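Local coordinates for protein CdnC (PDB 7MGV) that probably uses ATP to activate side-chain carboxylates of a ribosomally made precursor peptide and close them into omega-ester macrocycles, at residues K23-T28 and E87-V92. Sequence-based numbering, arbitrary orientation.
Sequences KILIIT and EDISTV
L25 and V92 lie side by side where two neighbouring strands of the parallel sheet in the MvdD-type pre-ATP-grasp domain begin to pair. L25 CD2 rests 3.7 Å from V92 CG2, both side chains pointing the same way, and I89 CD1 reaches the same face to meet L25 CB at 4.0 Å. On the other face I24 runs alongside T91, its CG2 3.6 Å from T91 OG1; that hydroxyl, whose hydrogen-bond partner is the carbonyl of L341, still packs against the isoleucine. The backbones are joined by a hydrogen bond from L25 N to T91 O (3.1 Å), and a further backbone bond between L25 and W93 continues the parallel pairing. One residue before T91, S90 grips K23 O twice. Its N-H comes in the carbonyl plane, while OG, held between its own N and carbonyl carbon (chi1 60°), sits above that plane at 2.7 Å from K23 O. At the solvent-facing end the K23 chain bends at chi3 (-72°), carrying its amine over to D88. There NZ also donates to the carbonyl of S85, which helps fix the ammonium, and its salt bridge to D88 meets OD1 on the syn side, with NZ 2.6 Å from OD1 and 23° out of the carboxylate plane.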
ATOM      1  N   LYS A  23     -27.514   2.839  -0.324  1.00 64.28           N
ATOM      2  CA  LYS A  23     -26.788   1.587  -0.482  1.00 63.99           C
ATOM      3  C   LYS A  23     -25.413   1.684   0.164  1.00 62.55           C
ATOM      4  O   LYS A  23     -24.706   2.684   0.001  1.00 57.46           O
ATOM      5  CB  LYS A  23     -26.649   1.226  -1.962  1.00 63.91           C
ATOM      6  CG  LYS A  23     -27.964   0.867  -2.629  1.00 61.40           C
ATOM      7  CD  LYS A  23     -27.755   0.414  -4.062  1.00 61.82           C
ATOM      8  CE  LYS A  23     -27.381   1.582  -4.957  1.00 59.56           C
ATOM      9  NZ  LYS A  23     -27.229   1.160  -6.375  1.00 61.05           N
ATOM     10  N   ILE A  24     -25.039   0.637   0.895  1.00 61.32           N
ATOM     11  CA  ILE A  24     -23.781   0.585   1.631  1.00 50.14           C
ATOM     12  C   ILE A  24     -23.039  -0.674   1.202  1.00 47.81           C
ATOM     13  O   ILE A  24     -23.488  -1.791   1.486  1.00 55.65           O
ATOM     14  CB  ILE A  24     -23.998   0.597   3.150  1.00 54.48           C
ATOM     15  CG1 ILE A  24     -24.647   1.914   3.581  1.00 48.06           C
ATOM     16  CG2 ILE A  24     -22.679   0.374   3.879  1.00 47.38           C
ATOM     17  CD1 ILE A  24     -24.862   2.028   5.069  1.00 49.46           C
ATOM     18  N   LEU A  25     -21.908  -0.496   0.524  1.00 48.96           N
ATOM     19  CA  LEU A  25     -21.085  -1.621   0.105  1.00 46.27           C
ATOM     20  C   LEU A  25     -20.212  -2.090   1.261  1.00 45.03           C
ATOM     21  O   LEU A  25     -19.565  -1.279   1.931  1.00 49.71           O
ATOM     22  CB  LEU A  25     -20.217  -1.229  -1.089  1.00 35.98           C
ATOM     23  CG  LEU A  25     -19.388  -2.351  -1.715  1.00 49.83           C
ATOM     24  CD1 LEU A  25     -20.285  -3.356  -2.423  1.00 44.67           C
ATOM     25  CD2 LEU A  25     -18.352  -1.781  -2.670  1.00 44.11           C
ATOM     26  N   ILE A  26     -20.197  -3.399   1.501  1.00 35.94           N
ATOM     27  CA  ILE A  26     -19.383  -4.004   2.548  1.00 44.25           C
ATOM     28  C   ILE A  26     -18.516  -5.085   1.920  1.00 50.39           C
ATOM     29  O   ILE A  26     -19.032  -5.995   1.260  1.00 49.30           O
ATOM     30  CB  ILE A  26     -20.245  -4.588   3.680  1.00 44.95           C
ATOM     31  CG1 ILE A  26     -21.020  -3.477   4.394  1.00 41.98           C
ATOM     32  CG2 ILE A  26     -19.374  -5.351   4.667  1.00 45.49           C
ATOM     33  CD1 ILE A  26     -21.770  -3.949   5.620  1.00 37.32           C
ATOM     34  N   ILE A  27     -17.206  -4.984   2.128  1.00 47.66           N
ATOM     35  CA  ILE A  27     -16.243  -5.953   1.617  1.00 44.52           C
ATOM     36  C   ILE A  27     -15.879  -6.907   2.747  1.00 50.11           C
ATOM     37  O   ILE A  27     -15.413  -6.474   3.809  1.00 49.40           O
ATOM     38  CB  ILE A  27     -14.991  -5.258   1.059  1.00 41.90           C
ATOM     39  CG1 ILE A  27     -15.385  -4.086   0.158  1.00 39.83           C
ATOM     40  CG2 ILE A  27     -14.120  -6.254   0.308  1.00 34.34           C
ATOM     41  CD1 ILE A  27     -16.034  -4.502  -1.142  1.00 42.44           C
ATOM     42  N   THR A  28     -16.083  -8.199   2.520  1.00 53.21           N
ATOM     43  CA  THR A  28     -15.789  -9.228   3.513  1.00 56.65           C
ATOM     44  C   THR A  28     -15.346 -10.490   2.773  1.00 53.70           C
ATOM     45  O   THR A  28     -15.011 -10.444   1.587  1.00 49.00           O
ATOM     46  CB  THR A  28     -17.012  -9.492   4.410  1.00 64.03           C
ATOM     47  OG1 THR A  28     -18.211  -9.405   3.629  1.00 70.27           O
ATOM     48  CG2 THR A  28     -17.073  -8.500   5.559  1.00 65.91           C
ATOM     49  N   GLU A  87     -21.998   2.314  -8.598  1.00 59.10           N
ATOM     50  CA  GLU A  87     -21.513   3.671  -8.831  1.00 60.70           C
ATOM     51  C   GLU A  87     -22.262   4.719  -8.017  1.00 59.98           C
ATOM     52  O   GLU A  87     -21.837   5.880  -7.999  1.00 67.91           O
ATOM     53  CB  GLU A  87     -21.603   4.013 -10.319  1.00 61.10           C
ATOM     54  CG  GLU A  87     -23.016   4.270 -10.819  1.00 68.06           C
ATOM     55  CD  GLU A  87     -23.813   2.994 -11.007  1.00 71.39           C
ATOM     56  OE1 GLU A  87     -24.914   2.887 -10.430  1.00 75.34           O
ATOM     57  OE2 GLU A  87     -23.337   2.093 -11.731  1.00 69.21           O
ATOM     58  N   ASP A  88     -23.354   4.347  -7.348  1.00 62.90           N
ATOM     59  CA  ASP A  88     -24.154   5.280  -6.566  1.00 55.47           C
ATOM     60  C   ASP A  88     -24.261   4.852  -5.105  1.00 58.91           C
ATOM     61  O   ASP A  88     -25.233   5.186  -4.424  1.00 53.67           O
ATOM     62  CB  ASP A  88     -25.547   5.436  -7.176  1.00 61.14           C
ATOM     63  CG  ASP A  88     -26.299   4.122  -7.246  1.00 70.76           C
ATOM     64  OD1 ASP A  88     -25.642   3.061  -7.276  1.00 69.60           O
ATOM     65  OD2 ASP A  88     -27.548   4.151  -7.270  1.00 86.81           O
ATOM     66  N   ILE A  89     -23.273   4.103  -4.610  1.00 53.52           N
ATOM     67  CA  ILE A  89     -23.275   3.721  -3.204  1.00 48.74           C
ATOM     68  C   ILE A  89     -23.074   4.960  -2.340  1.00 54.13           C
ATOM     69  O   ILE A  89     -22.393   5.919  -2.729  1.00 58.07           O
ATOM     70  CB  ILE A  89     -22.195   2.664  -2.912  1.00 55.50           C
ATOM     71  CG1 ILE A  89     -20.819   3.160  -3.364  1.00 60.98           C
ATOM     72  CG2 ILE A  89     -22.545   1.339  -3.576  1.00 44.66           C
ATOM     73  CD1 ILE A  89     -19.668   2.341  -2.822  1.00 54.39           C
ATOM     74  N   SER A  90     -23.679   4.947  -1.150  1.00 47.49           N
ATOM     75  CA  SER A  90     -23.527   6.078  -0.241  1.00 51.30           C
ATOM     76  C   SER A  90     -22.195   6.022   0.495  1.00 54.54           C
ATOM     77  O   SER A  90     -21.497   7.038   0.593  1.00 54.33           O
ATOM     78  CB  SER A  90     -24.692   6.120   0.750  1.00 49.02           C
ATOM     79  OG  SER A  90     -24.756   4.932   1.518  1.00 66.63           O
ATOM     80  N   THR A  91     -21.832   4.856   1.026  1.00 55.22           N
ATOM     81  CA  THR A  91     -20.525   4.634   1.628  1.00 49.54           C
ATOM     82  C   THR A  91     -20.046   3.235   1.276  1.00 53.65           C
ATOM     83  O   THR A  91     -20.798   2.406   0.755  1.00 59.10           O
ATOM     84  CB  THR A  91     -20.539   4.789   3.157  1.00 50.20           C
ATOM     85  OG1 THR A  91     -21.272   3.706   3.742  1.00 51.40           O
ATOM     86  CG2 THR A  91     -21.154   6.112   3.576  1.00 48.04           C
ATOM     87  N   VAL A  92     -18.775   2.977   1.572  1.00 50.13           N
ATOM     88  CA  VAL A  92     -18.188   1.649   1.462  1.00 43.35           C
ATOM     89  C   VAL A  92     -17.493   1.332   2.778  1.00 36.48           C
ATOM     90  O   VAL A  92     -16.910   2.218   3.413  1.00 46.49           O
ATOM     91  CB  VAL A  92     -17.206   1.548   0.272  1.00 45.07           C
ATOM     92  CG1 VAL A  92     -16.032   2.503   0.450  1.00 37.59           C
ATOM     93  CG2 VAL A  92     -16.715   0.117   0.098  1.00 38.21           C
TER